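Local atomic coordinates of pyrroline carboxylate reductase (Plasmodium falciparum, PDB entry 2RCY), a protein that probably catalyses the NAD(P)H-dependent reduction of 1-pyrroline-5-carboxylate to proline and binds NADP. Residues A183-G188 and E192-L197; A162-G167 and E251-K256; L7-L12 and T44-M49. All coordinates share one frame; numbering follows the deposited sequence. Where two conformers were deposited one is given.

Contact 1: residues A183-G188 and E192-L197; sequences AGVKNG and ELSKNL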
ATOM      1  N   ALA A 183      -2.578  -1.049  23.936  1.00 25.54           N
ATOM      2  CA  ALA A 183      -1.638   0.049  23.747  1.00 25.54           C
ATOM      3  C   ALA A 183      -1.030   0.479  25.082  1.00 25.54           C
ATOM      4  O   ALA A 183       0.160   0.796  25.158  1.00 25.47           O
ATOM      5  CB  ALA A 183      -2.328   1.220  23.068  1.00 25.54           C
ATOM      6  N   GLY A 184      -1.858   0.473  26.127  1.00 25.61           N
ATOM      7  CA  GLY A 184      -1.423   0.792  27.485  1.00 25.65           C
ATOM      8  C   GLY A 184      -0.551  -0.280  28.104  1.00 25.69           C
ATOM      9  O   GLY A 184       0.478   0.026  28.711  1.00 25.69           O
ATOM     10  N   VAL A 185      -0.964  -1.537  27.950  1.00 25.82           N
ATOM     11  CA  VAL A 185      -0.201  -2.682  28.460  1.00 25.91           C
ATOM     12  C   VAL A 185       1.174  -2.760  27.792  1.00 26.04           C
ATOM     13  O   VAL A 185       2.173  -3.015  28.462  1.00 26.17           O
ATOM     14  CB  VAL A 185      -0.964  -4.026  28.292  1.00 25.85           C
ATOM     15  CG1 VAL A 185      -0.162  -5.185  28.878  1.00 25.78           C
ATOM     16  CG2 VAL A 185      -2.328  -3.959  28.957  1.00 25.83           C
ATOM     17  N   LYS A 186       1.219  -2.521  26.482  1.00 26.12           N
ATOM     18  CA  LYS A 186       2.474  -2.541  25.732  1.00 26.13           C
ATOM     19  C   LYS A 186       3.473  -1.501  26.242  1.00 26.26           C
ATOM     20  O   LYS A 186       4.674  -1.762  26.288  1.00 26.27           O
ATOM     21  CB  LYS A 186       2.219  -2.342  24.231  1.00 26.13           C
ATOM     22  CG  LYS A 186       3.473  -2.424  23.368  1.00 25.96           C
ATOM     23  CD  LYS A 186       3.196  -2.090  21.918  1.00 25.98           C
ATOM     24  CE  LYS A 186       4.471  -2.164  21.090  1.00 25.50           C
ATOM     25  NZ  LYS A 186       5.345  -0.972  21.248  1.00 25.51           N
ATOM     26  N   ASN A 187       2.974  -0.329  26.626  1.00 26.40           N
ATOM     27  CA  ASN A 187       3.846   0.778  27.006  1.00 26.60           C
ATOM     28  C   ASN A 187       4.025   0.998  28.519  1.00 26.76           C
ATOM     29  O   ASN A 187       4.406   2.090  28.950  1.00 26.78           O
ATOM     30  CB  ASN A 187       3.417   2.066  26.298  1.00 26.59           C
ATOM     31  CG  ASN A 187       3.683   2.029  24.801  1.00 26.54           C
ATOM     32  OD1 ASN A 187       2.760   1.914  23.997  1.00 26.90           O
ATOM     33  ND2 ASN A 187       4.950   2.124  24.422  1.00 26.24           N
ATOM     34  N   GLY A 188       3.761  -0.037  29.316  1.00 26.86           N
ATOM     35  CA  GLY A 188       4.120  -0.013  30.736  1.00 27.22           C
ATOM     36  C   GLY A 188       3.016  -0.154  31.768  1.00 27.41           C
ATOM     37  O   GLY A 188       3.275  -0.591  32.890  1.00 27.49           O
ATOM     38  N   GLU A 192      -5.237  -3.911  34.384  1.00 30.43           N
ATOM     39  CA  GLU A 192      -6.313  -3.401  35.236  1.00 30.65           C
ATOM     40  C   GLU A 192      -6.431  -1.880  35.138  1.00 30.41           C
ATOM     41  O   GLU A 192      -7.521  -1.353  34.908  1.00 30.51           O
ATOM     42  CB  GLU A 192      -6.106  -3.831  36.693  1.00 30.67           C
ATOM     43  CG  GLU A 192      -7.357  -3.704  37.569  1.00 31.18           C
ATOM     44  CD  GLU A 192      -7.107  -4.076  39.025  1.00 31.31           C
ATOM     45  OE1 GLU A 192      -7.795  -4.990  39.530  1.00 32.22           O
ATOM     46  OE2 GLU A 192      -6.225  -3.460  39.664  1.00 31.92           O
ATOM     47  N   LEU A 193      -5.303  -1.190  35.304  1.00 30.24           N
ATOM     48  CA  LEU A 193      -5.262   0.270  35.229  1.00 30.05           C
ATOM     49  C   LEU A 193      -5.643   0.781  33.841  1.00 29.96           C
ATOM     50  O   LEU A 193      -6.420   1.729  33.721  1.00 29.99           O
ATOM     51  CB  LEU A 193      -3.882   0.800  35.636  1.00 30.05           C
ATOM     52  CG  LEU A 193      -3.624   2.307  35.527  1.00 29.93           C
ATOM     53  CD1 LEU A 193      -4.385   3.090  36.594  1.00 29.57           C
ATOM     54  CD2 LEU A 193      -2.138   2.587  35.614  1.00 29.98           C
ATOM     55  N   SER A 194      -5.092   0.148  32.805  1.00 29.91           N
ATOM     56  CA  SER A 194      -5.403   0.497  31.419  1.00 29.76           C
ATOM     57  C   SER A 194      -6.902   0.458  31.166  1.00 29.71           C
ATOM     58  O   SER A 194      -7.456   1.385  30.581  1.00 29.61           O
ATOM     59  CB  SER A 194      -4.676  -0.429  30.442  1.00 29.76           C
ATOM     60  OG  SER A 194      -3.278  -0.216  30.482  1.00 29.59           O
ATOM     61  N   LYS A 195      -7.548  -0.613  31.629  1.00 29.77           N
ATOM     62  CA  LYS A 195      -8.998  -0.776  31.517  1.00 29.87           C
ATOM     63  C   LYS A 195      -9.762   0.347  32.225  1.00 29.72           C
ATOM     64  O   LYS A 195     -10.691   0.918  31.653  1.00 29.84           O
ATOM     65  CB  LYS A 195      -9.431  -2.151  32.043  1.00 29.87           C
ATOM     66  CG  LYS A 195     -10.920  -2.451  31.879  1.00 30.10           C
ATOM     67  CD  LYS A 195     -11.259  -3.909  32.181  1.00 30.22           C
ATOM     68  CE  LYS A 195     -11.270  -4.195  33.678  1.00 31.09           C
ATOM     69  NZ  LYS A 195     -11.646  -5.612  33.960  1.00 31.46           N
ATOM     70  N   ASN A 196      -9.361   0.666  33.456  1.00 29.61           N
ATOM     71  CA  ASN A 196      -9.977   1.756  34.219  1.00 29.48           C
ATOM     72  C   ASN A 196      -9.868   3.100  33.507  1.00 29.37           C
ATOM     73  O   ASN A 196     -10.854   3.829  33.384  1.00 29.39           O
ATOM     74  CB  ASN A 196      -9.360   1.863  35.617  1.00 29.52           C
ATOM     75  CG  ASN A 196      -9.663   0.660  36.489  1.00 29.61           C
ATOM     76  OD1 ASN A 196     -10.732   0.055  36.390  1.00 29.61           O
ATOM     77  ND2 ASN A 196      -8.721   0.314  37.361  1.00 29.75           N
ATOM     78  N   LEU A 197      -8.663   3.414  33.038  1.00 29.22           N
ATOM     79  CA  LEU A 197      -8.399   4.653  32.312  1.00 29.03           C
ATOM     80  C   LEU A 197      -9.146   4.737  30.983  1.00 28.90           C
ATOM     81  O   LEU A 197      -9.575   5.815  30.587  1.00 28.92           O
ATOM     82  CB  LEU A 197      -6.895   4.833  32.087  1.00 29.03           C
ATOM     83  CG  LEU A 197      -6.123   5.812  32.981  1.00 28.99           C
ATOM     84  CD1 LEU A 197      -6.331   5.556  34.467  1.00 29.06           C
ATOM     85  CD2 LEU A 197      -4.643   5.771  32.633  1.00 29.00           C
TER

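Contact 2: residues A162-G167 and E251-K256; sequences ATAISG and EAACEK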
ATOM      1  N   ALA A 162     -29.003   0.583  10.603  1.00 28.73           N
ATOM      2  CA  ALA A 162     -29.214   0.650  12.048  1.00 28.41           C
ATOM      3  C   ALA A 162     -28.690  -0.601  12.755  1.00 28.15           C
ATOM      4  O   ALA A 162     -28.139  -0.509  13.849  1.00 28.11           O
ATOM      5  CB  ALA A 162     -30.679   0.870  12.358  1.00 28.38           C
ATOM      6  N   THR A 163     -28.866  -1.758  12.118  1.00 27.87           N
ATOM      7  CA  THR A 163     -28.310  -3.026  12.596  1.00 27.58           C
ATOM      8  C   THR A 163     -26.784  -2.949  12.651  1.00 27.40           C
ATOM      9  O   THR A 163     -26.170  -3.373  13.629  1.00 27.30           O
ATOM     10  CB  THR A 163     -28.737  -4.208  11.687  1.00 27.61           C
ATOM     11  OG1 THR A 163     -30.166  -4.246  11.581  1.00 27.74           O
ATOM     12  CG2 THR A 163     -28.238  -5.539  12.237  1.00 27.44           C
ATOM     13  N   ALA A 164     -26.191  -2.391  11.599  1.00 27.28           N
ATOM     14  CA  ALA A 164     -24.741  -2.238  11.484  1.00 27.08           C
ATOM     15  C   ALA A 164     -24.143  -1.344  12.572  1.00 26.96           C
ATOM     16  O   ALA A 164     -23.007  -1.555  12.993  1.00 27.02           O
ATOM     17  CB  ALA A 164     -24.380  -1.713  10.107  1.00 27.04           C
ATOM     18  N   ILE A 165     -24.912  -0.354  13.017  1.00 26.83           N
ATOM     19  CA  ILE A 165     -24.475   0.581  14.057  1.00 26.66           C
ATOM     20  C   ILE A 165     -24.899   0.122  15.455  1.00 26.55           C
ATOM     21  O   ILE A 165     -24.063  -0.016  16.347  1.00 26.46           O
ATOM     22  CB  ILE A 165     -25.005   2.016  13.789  1.00 26.63           C
ATOM     23  CG1 ILE A 165     -24.291   2.628  12.583  1.00 26.65           C
ATOM     24  CG2 ILE A 165     -24.838   2.913  15.024  1.00 26.67           C
ATOM     25  CD1 ILE A 165     -24.970   3.855  12.027  1.00 26.89           C
ATOM     26  N   SER A 166     -26.197  -0.108  15.633  1.00 26.43           N
ATOM     27  CA  SER A 166     -26.753  -0.423  16.945  1.00 26.33           C
ATOM     28  C   SER A 166     -26.599  -1.899  17.312  1.00 26.24           C
ATOM     29  O   SER A 166     -26.184  -2.219  18.423  1.00 26.34           O
ATOM     30  CB  SER A 166     -28.219   0.012  17.016  1.00 26.31           C
ATOM     31  OG  SER A 166     -28.828  -0.422  18.216  1.00 26.43           O
ATOM     32  N   GLY A 167     -26.933  -2.787  16.378  1.00 26.17           N
ATOM     33  CA  GLY A 167     -26.836  -4.227  16.605  1.00 26.02           C
ATOM     34  C   GLY A 167     -25.403  -4.721  16.671  1.00 25.98           C
ATOM     35  O   GLY A 167     -25.034  -5.431  17.607  1.00 25.93           O
ATOM     36  N   GLU A 251     -20.432  -0.099   6.839  1.00 29.06           N
ATOM     37  CA  GLU A 251     -21.020  -0.291   5.515  1.00 29.21           C
ATOM     38  C   GLU A 251     -20.954  -1.746   5.039  1.00 29.25           C
ATOM     39  O   GLU A 251     -21.892  -2.235   4.405  1.00 29.25           O
ATOM     40  CB  GLU A 251     -20.371   0.646   4.492  1.00 29.22           C
ATOM     41  CG  GLU A 251     -21.092   0.684   3.147  1.00 29.50           C
ATOM     42  CD  GLU A 251     -20.765   1.911   2.323  1.00 29.83           C
ATOM     43  OE1 GLU A 251     -20.630   3.012   2.899  1.00 30.27           O
ATOM     44  OE2 GLU A 251     -20.661   1.775   1.088  1.00 30.18           O
ATOM     45  N   ALA A 252     -19.852  -2.428   5.350  1.00 29.32           N
ATOM     46  CA  ALA A 252     -19.698  -3.850   5.035  1.00 29.41           C
ATOM     47  C   ALA A 252     -20.747  -4.693   5.758  1.00 29.51           C
ATOM     48  O   ALA A 252     -21.303  -5.631   5.183  1.00 29.53           O
ATOM     49  CB  ALA A 252     -18.297  -4.331   5.383  1.00 29.34           C
ATOM     50  N   ALA A 253     -21.007  -4.345   7.017  1.00 29.67           N
ATOM     51  CA  ALA A 253     -22.060  -4.973   7.809  1.00 29.84           C
ATOM     52  C   ALA A 253     -23.445  -4.654   7.239  1.00 30.02           C
ATOM     53  O   ALA A 253     -24.312  -5.527   7.177  1.00 29.93           O
ATOM     54  CB  ALA A 253     -21.959  -4.534   9.263  1.00 29.74           C
ATOM     55  N   CYS A 254     -23.634  -3.406   6.812  1.00 30.25           N
ATOM     56  CA  CYS A 254     -24.891  -2.952   6.219  1.00 30.60           C
ATOM     57  C   CYS A 254     -25.231  -3.709   4.930  1.00 31.09           C
ATOM     58  O   CYS A 254     -26.403  -4.014   4.677  1.00 31.04           O
ATOM     59  CB  CYS A 254     -24.839  -1.444   5.961  1.00 30.52           C
ATOM     60  SG  CYS A 254     -26.336  -0.745   5.232  1.00 30.17           S
ATOM     61  N   GLU A 255     -24.205  -4.009   4.132  1.00 31.49           N
ATOM     62  CA  GLU A 255     -24.355  -4.769   2.888  0.50 31.84           C
ATOM     63  C   GLU A 255     -24.725  -6.221   3.166  1.00 32.00           C
ATOM     64  O   GLU A 255     -25.495  -6.833   2.421  1.00 32.03           O
ATOM     65  CB  GLU A 255     -23.061  -4.732   2.071  0.50 31.81           C
ATOM     66  CG  GLU A 255     -22.777  -3.413   1.368  0.50 31.96           C
ATOM     67  CD  GLU A 255     -21.489  -3.446   0.559  0.50 31.97           C
ATOM     68  OE1 GLU A 255     -20.700  -2.483   0.661  0.50 32.16           O
ATOM     69  OE2 GLU A 255     -21.262  -4.433  -0.175  0.50 32.00           O
ATOM     70  N   LYS A 256     -24.153  -6.772   4.235  1.00 32.37           N
ATOM     71  CA  LYS A 256     -24.403  -8.157   4.634  1.00 32.87           C
ATOM     72  C   LYS A 256     -25.840  -8.329   5.127  1.00 33.36           C
ATOM     73  O   LYS A 256     -26.478  -9.346   4.848  1.00 33.35           O
ATOM     74  CB  LYS A 256     -23.394  -8.609   5.698  1.00 32.68           C
ATOM     75  CG  LYS A 256     -23.613 -10.019   6.253  1.00 32.51           C
ATOM     76  CD  LYS A 256     -23.357 -11.111   5.216  1.00 31.82           C
ATOM     77  CE  LYS A 256     -23.599 -12.486   5.809  1.00 31.52           C
ATOM     78  NZ  LYS A 256     -23.221 -13.583   4.880  1.00 31.39           N
TER

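Contact 3: residues L7-L12 and T44-M49; sequences LGFMGL and TTLNYM. With NAP (NADP nicotinamide-adenine-dinucleotide phosphate), chain G.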
ATOM      1  N   LEU A   7     -44.544 -13.978  27.706  1.00 50.90           N
ATOM      2  CA  LEU A   7     -43.476 -13.740  26.743  1.00 50.64           C
ATOM      3  C   LEU A   7     -42.719 -15.037  26.479  1.00 50.47           C
ATOM      4  O   LEU A   7     -42.319 -15.733  27.415  1.00 50.46           O
ATOM      5  CB  LEU A   7     -42.517 -12.666  27.270  1.00 50.64           C
ATOM      6  CG  LEU A   7     -42.099 -11.503  26.362  1.00 50.60           C
ATOM      7  CD1 LEU A   7     -40.970 -10.711  27.009  1.00 50.54           C
ATOM      8  CD2 LEU A   7     -41.687 -11.961  24.975  1.00 50.53           C
ATOM      9  N   GLY A   8     -42.526 -15.355  25.201  1.00 50.28           N
ATOM     10  CA  GLY A   8     -41.835 -16.579  24.805  1.00 50.06           C
ATOM     11  C   GLY A   8     -40.624 -16.328  23.931  1.00 49.90           C
ATOM     12  O   GLY A   8     -40.698 -15.589  22.951  1.00 49.87           O
ATOM     13  N   PHE A   9     -39.507 -16.954  24.292  1.00 49.77           N
ATOM     14  CA  PHE A   9     -38.256 -16.804  23.554  1.00 49.61           C
ATOM     15  C   PHE A   9     -37.871 -18.095  22.840  1.00 49.47           C
ATOM     16  O   PHE A   9     -37.497 -19.084  23.473  1.00 49.40           O
ATOM     17  CB  PHE A   9     -37.128 -16.345  24.486  1.00 49.63           C
ATOM     18  CG  PHE A   9     -37.250 -14.915  24.925  1.00 49.64           C
ATOM     19  CD1 PHE A   9     -37.940 -14.584  26.086  1.00 49.67           C
ATOM     20  CD2 PHE A   9     -36.674 -13.895  24.173  1.00 49.72           C
ATOM     21  CE1 PHE A   9     -38.057 -13.259  26.493  1.00 49.79           C
ATOM     22  CE2 PHE A   9     -36.786 -12.565  24.569  1.00 49.64           C
ATOM     23  CZ  PHE A   9     -37.479 -12.247  25.732  1.00 49.75           C
HETATM   24  N   MSE A  10     -37.970 -18.074  21.514  1.00 49.33           N
HETATM   25  CA  MSE A  10     -37.588 -19.219  20.696  1.00 49.26           C
HETATM   26  C   MSE A  10     -36.082 -19.188  20.449  1.00 49.06           C
HETATM   27  O   MSE A  10     -35.606 -18.550  19.508  1.00 49.08           O
HETATM   28  CB  MSE A  10     -38.378 -19.240  19.381  1.00 49.24           C
HETATM   29  CG  MSE A  10     -39.892 -19.227  19.580  1.00 49.41           C
HETATM   30 SE   MSE A  10     -40.945 -19.638  17.990  0.80 49.50          SE
HETATM   31  CE  MSE A  10     -40.342 -18.199  16.830  1.00 49.45           C
ATOM     32  N   GLY A  11     -35.344 -19.872  21.320  1.00 48.82           N
ATOM     33  CA  GLY A  11     -33.883 -19.872  21.291  1.00 48.53           C
ATOM     34  C   GLY A  11     -33.296 -18.953  22.346  1.00 48.34           C
ATOM     35  O   GLY A  11     -33.676 -17.784  22.440  1.00 48.28           O
ATOM     36  N   LEU A  12     -32.378 -19.485  23.150  1.00 48.13           N
ATOM     37  CA  LEU A  12     -31.670 -18.688  24.153  1.00 47.94           C
ATOM     38  C   LEU A  12     -30.158 -18.729  23.952  1.00 47.78           C
ATOM     39  O   LEU A  12     -29.419 -19.246  24.794  1.00 47.75           O
ATOM     40  CB  LEU A  12     -32.029 -19.126  25.579  1.00 47.95           C
ATOM     41  CG  LEU A  12     -33.276 -18.594  26.292  1.00 48.04           C
ATOM     42  CD1 LEU A  12     -33.079 -18.740  27.790  1.00 47.99           C
ATOM     43  CD2 LEU A  12     -33.593 -17.144  25.953  1.00 47.93           C
ATOM     44  N   THR A  44     -30.807 -20.669  33.103  1.00 64.64           N
ATOM     45  CA  THR A  44     -31.623 -19.455  33.059  1.00 64.72           C
ATOM     46  C   THR A  44     -32.783 -19.492  34.059  1.00 64.63           C
ATOM     47  O   THR A  44     -33.219 -20.566  34.485  1.00 64.66           O
ATOM     48  CB  THR A  44     -32.157 -19.184  31.624  1.00 64.77           C
ATOM     49  OG1 THR A  44     -33.004 -18.027  31.628  1.00 64.92           O
ATOM     50  CG2 THR A  44     -32.938 -20.379  31.092  1.00 64.88           C
ATOM     51  N   THR A  45     -33.273 -18.309  34.423  1.00 64.47           N
ATOM     52  CA  THR A  45     -34.398 -18.171  35.349  1.00 64.25           C
ATOM     53  C   THR A  45     -35.746 -18.354  34.644  1.00 64.02           C
ATOM     54  O   THR A  45     -36.773 -18.559  35.298  1.00 64.04           O
ATOM     55  CB  THR A  45     -34.375 -16.805  36.079  1.00 64.32           C
ATOM     56  OG1 THR A  45     -34.351 -15.742  35.118  1.00 64.26           O
ATOM     57  CG2 THR A  45     -33.156 -16.695  36.989  1.00 64.27           C
ATOM     58  N   LEU A  46     -35.729 -18.284  33.314  1.00 63.63           N
ATOM     59  CA  LEU A  46     -36.934 -18.446  32.500  1.00 63.17           C
ATOM     60  C   LEU A  46     -37.438 -19.884  32.488  1.00 62.79           C
ATOM     61  O   LEU A  46     -36.653 -20.830  32.597  1.00 62.79           O
ATOM     62  CB  LEU A  46     -36.689 -17.959  31.067  1.00 63.21           C
ATOM     63  CG  LEU A  46     -36.858 -16.460  30.804  1.00 63.10           C
ATOM     64  CD1 LEU A  46     -35.630 -15.660  31.229  1.00 63.11           C
ATOM     65  CD2 LEU A  46     -37.169 -16.221  29.338  1.00 63.08           C
ATOM     66  N   ASN A  47     -38.754 -20.036  32.356  1.00 62.23           N
ATOM     67  CA  ASN A  47     -39.400 -21.345  32.391  1.00 61.68           C
ATOM     68  C   ASN A  47     -39.285 -22.088  31.061  1.00 61.13           C
ATOM     69  O   ASN A  47     -39.689 -21.574  30.016  1.00 61.07           O
ATOM     70  CB  ASN A  47     -40.869 -21.205  32.802  1.00 61.80           C
ATOM     71  CG  ASN A  47     -41.035 -20.559  34.167  1.00 62.03           C
ATOM     72  OD1 ASN A  47     -40.627 -21.115  35.187  1.00 62.38           O
ATOM     73  ND2 ASN A  47     -41.642 -19.377  34.190  1.00 62.35           N
ATOM     74  N   TYR A  48     -38.730 -23.297  31.115  1.00 60.42           N
ATOM     75  CA  TYR A  48     -38.549 -24.129  29.927  1.00 59.73           C
ATOM     76  C   TYR A  48     -39.879 -24.658  29.400  1.00 59.00           C
ATOM     77  O   TYR A  48     -40.773 -25.010  30.174  1.00 58.88           O
ATOM     78  CB  TYR A  48     -37.595 -25.292  30.225  1.00 60.07           C
ATOM     79  CG  TYR A  48     -37.307 -26.188  29.035  1.00 60.54           C
ATOM     80  CD1 TYR A  48     -36.323 -25.849  28.106  1.00 61.02           C
ATOM     81  CD2 TYR A  48     -38.015 -27.376  28.842  1.00 61.04           C
ATOM     82  CE1 TYR A  48     -36.054 -26.668  27.011  1.00 61.23           C
ATOM     83  CE2 TYR A  48     -37.753 -28.202  27.752  1.00 61.24           C
ATOM     84  CZ  TYR A  48     -36.772 -27.842  26.842  1.00 61.09           C
ATOM     85  OH  TYR A  48     -36.510 -28.656  25.762  1.00 60.96           O
HETATM   86  N   MSE A  49     -39.998 -24.705  28.076  1.00 58.11           N
HETATM   87  CA  MSE A  49     -41.174 -25.271  27.425  1.00 57.30           C
HETATM   88  C   MSE A  49     -40.760 -26.345  26.421  1.00 57.00           C
HETATM   89  O   MSE A  49     -39.665 -26.287  25.857  1.00 56.84           O
HETATM   90  CB  MSE A  49     -42.002 -24.173  26.759  1.00 57.09           C
HETATM   91  CG  MSE A  49     -43.493 -24.371  26.930  1.00 56.74           C
HETATM   92 SE   MSE A  49     -44.421 -22.702  27.300  0.80 57.19          SE
HETATM   93  CE  MSE A  49     -45.951 -23.442  28.260  1.00 56.20           C
TER
HETATM   94  PA  NAP G 264     -26.599 -18.230  18.859  1.00 40.64           P
HETATM   95  O1A NAP G 264     -25.816 -17.869  20.097  1.00 40.88           O
HETATM   96  O2A NAP G 264     -26.100 -19.342  17.967  1.00 40.85           O
HETATM   97  O5B NAP G 264     -28.120 -18.521  19.301  1.00 41.57           O
HETATM   98  C5B NAP G 264     -28.951 -19.470  18.638  1.00 42.68           C
HETATM   99  C4B NAP G 264     -29.643 -20.310  19.704  1.00 43.48           C
HETATM  100  O4B NAP G 264     -30.829 -20.917  19.185  1.00 43.80           O
HETATM  101  C3B NAP G 264     -28.743 -21.431  20.202  1.00 43.84           C
HETATM  102  O3B NAP G 264     -28.511 -21.265  21.604  1.00 43.78           O
HETATM  103  C2B NAP G 264     -29.498 -22.719  19.929  1.00 44.19           C
HETATM  104  O2B NAP G 264     -29.454 -23.610  21.043  1.00 44.63           O
HETATM  105  C1B NAP G 264     -30.926 -22.264  19.654  1.00 44.21           C
HETATM  106  N9A NAP G 264     -31.634 -23.100  18.646  1.00 44.27           N
HETATM  107  C8A NAP G 264     -31.083 -23.830  17.663  1.00 44.34           C
HETATM  108  N7A NAP G 264     -32.063 -24.442  16.960  1.00 44.29           N
HETATM  109  C5A NAP G 264     -33.239 -24.084  17.510  1.00 44.40           C
HETATM  110  C6A NAP G 264     -34.567 -24.389  17.222  1.00 44.32           C
HETATM  111  N6A NAP G 264     -34.876 -25.211  16.191  1.00 44.34           N
HETATM  112  N1A NAP G 264     -35.549 -23.854  17.983  1.00 44.34           N
HETATM  113  C2A NAP G 264     -35.260 -23.037  19.010  1.00 44.31           C
HETATM  114  N3A NAP G 264     -33.988 -22.728  19.307  1.00 44.34           N
HETATM  115  C4A NAP G 264     -32.962 -23.236  18.571  1.00 44.37           C
HETATM  116  O3  NAP G 264     -26.779 -16.911  17.957  1.00 40.23           O
HETATM  117  PN  NAP G 264     -27.136 -15.481  18.606  1.00 39.23           P
HETATM  118  O1N NAP G 264     -25.887 -14.635  18.575  1.00 39.51           O
HETATM  119  O2N NAP G 264     -27.874 -15.690  19.907  1.00 39.61           O
HETATM  120  O5D NAP G 264     -28.149 -14.845  17.533  1.00 38.86           O
HETATM  121  C5D NAP G 264     -29.498 -15.280  17.402  1.00 37.93           C
HETATM  122  C4D NAP G 264     -30.268 -14.251  16.580  1.00 37.38           C
HETATM  123  O4D NAP G 264     -30.203 -12.970  17.210  1.00 36.99           O
HETATM  124  C3D NAP G 264     -29.699 -14.090  15.176  1.00 37.26           C
HETATM  125  O3D NAP G 264     -30.770 -14.199  14.237  1.00 37.18           O
HETATM  126  C2D NAP G 264     -29.092 -12.698  15.141  1.00 37.12           C
HETATM  127  O2D NAP G 264     -29.311 -12.040  13.890  1.00 37.08           O
HETATM  128  C1D NAP G 264     -29.811 -11.968  16.264  1.00 36.81           C
HETATM  129  N1N NAP G 264     -28.989 -10.930  16.899  1.00 36.59           N
HETATM  130  C2N NAP G 264     -27.879 -11.257  17.586  1.00 36.46           C
HETATM  131  C3N NAP G 264     -27.108 -10.270  18.195  1.00 36.40           C
HETATM  132  C7N NAP G 264     -25.877 -10.643  18.968  1.00 36.37           C
HETATM  133  O7N NAP G 264     -25.470 -11.909  19.025  1.00 36.32           O
HETATM  134  N7N NAP G 264     -25.237  -9.756  19.584  1.00 35.95           N
HETATM  135  C4N NAP G 264     -27.494  -8.934  18.086  1.00 36.51           C
HETATM  136  C5N NAP G 264     -28.644  -8.620  17.371  1.00 36.51           C
HETATM  137  C6N NAP G 264     -29.378  -9.649  16.784  1.00 36.53           C
HETATM  138  P2B NAP G 264     -28.205 -24.598  21.305  1.00 44.98           P
HETATM  139  O1X NAP G 264     -28.750 -25.603  22.295  1.00 45.10           O
HETATM  140  O2X NAP G 264     -27.873 -25.177  19.948  1.00 45.14           O
HETATM  141  O3X NAP G 264     -27.132 -23.702  21.877  1.00 45.05           O

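Contact 1: residues A183-G188 and E192-L197
Ser194 sets its OG against the bare backbone of Gly184, and this meeting of a side chain with a main chain makes up most of the contact. The OG lies 3.6 Å from Gly184 C and 3.7 Å from Gly184 CA, both van der Waals separations. Because Gly184 has no side chain, the two helices can come close here: the CA atoms of Gly184 and Ser194 are 5.6 Å apart. Val185 flanks the hydroxyl. Its CG2 branch, which sits beside the residue's own backbone N, comes to 4.2 Å from Ser194 OG, while Val185 N is 3.7 Å from the same oxygen, and neither approach is a hydrogen bond. The torsion of Ser194 (chi1 -68°) sets OG beside its own backbone N and anti to its carbonyl carbon; from there it hydrogen-bonds Ser190 O, one turn earlier. Helix 169-186 ends close by, and helix 191-211 follows after a short turn, running obliquely to it. Other copies of the protein cover the surroundings: Lys186 NZ forms a salt bridge with Glu251 OE1 of the second subunit, and its charge also meets Tyr235 of the third in a cation-pi contact. The chemistry implies that the buried hydroxyl is satisfied by Ser190 O, just ahead of the helix that carries Ser194, and that what joins the two consecutive helices here is close packing, with just 81 Å² buried over both segments.

Contact 2: residues A162-G167 and E251-K256
Ala164 inserts its methyl group against the helix backbone between Ala253 and Cys254. Its CB is 3.8 Å from Ala253 CB and equally 3.8 Å from Cys254 N, with Cys254 CB a little farther at 4.2 Å. Both alanine CB atoms point across the gap, and such small side chains let the helices approach until the CA atoms of Ala164 and Ala253 are 5.3 Å apart. Cys254 contributes its CB, since the SG, anti to the backbone N (chi1 180°), is swung away from the methyl. Val250, one turn earlier on helix 242-260, also packs on Ala164 and Ile165. In the next shell, Ala164 O is hydrogen-bonded to Tyr172 OH, which ties helix 159-167 to helix 169-186. Ser166 lies within the wider pi-type turn at 163-167; its OG bonds Ser124 OG and, with Ala162, it packs on Ile126, fixing this helix against strand 123-129, while its O bonds Asn115 ND2. Beyond that, Thr163 packs on Ile229 and Ile165 on Gly184, both of the second subunit. Alanine-mediated close packing of this kind joins helices 159-167 and 242-260 within the helical region assigned to the pyrroline-5-carboxylate reductase dimerisation family.

Contact 3: residues L7-L12 and T44-M49
Thr44, which meets Leu12 across the contact, has its OG1 held by two hydrogen-bond partners. Leu46 N donates to it at 3.2 Å with a nearly straight N-H...O angle of 171°, closing an ST turn, and His21 NE2 of helix 14-26 is its other hydrogen-bond partner. With OG1 anti to the backbone N (chi1 177°), the methyl CG2 is left between the backbone N and the carbonyl carbon, and it meets Leu12 tip to tip: CG2 lies 3.7 Å from Leu12 CD1. The same CD1 also lies 3.9 Å from Thr44 OG1. A second apolar touch runs alongside, where Leu46 CD2 approaches the Phe9 ring obliquely and comes to 3.7 Å from Phe9 CD1. The backbones stay apart, Phe9 CA and Leu46 CA being 9.2 Å distant, so side chains alone bridge the gap. On the cofactor side, Gly11 CA is 3.5 Å from N3A of the NADP adenine, consistent with the glycine-rich turn after the first strand of a Rossmann-type fold. Strand 34-37 separates strands 7-10 and 47-48 in the parallel part of the sheet, and helix 14-26 packs over the contact through Leu19 and Ile23 on Phe9 and Ala20 on Leu12 and Leu46.

From the N terminus, contact 3 comes first: it closes the loop from strand 7-10 through helix 14-26 and strand 34-37 to residues 44-49, within the nucleotide-binding region. It is complete before the others open. Contact 2 then starts at 162-167 and closes only at 251-256, enclosing a largely helical stretch, inside which contact 1 is nested, packing consecutive helices across the short turn between them. Contacts 2 and 3 lie on opposite sides of the chain's centre, their nearest atoms about 15 Å apart, while contacts 1 and 2 come no closer than about 20 Å. Both helical contacts touch the second subunit, so they lie at subunit interfaces of the ten-chain assembly as well as within one fold.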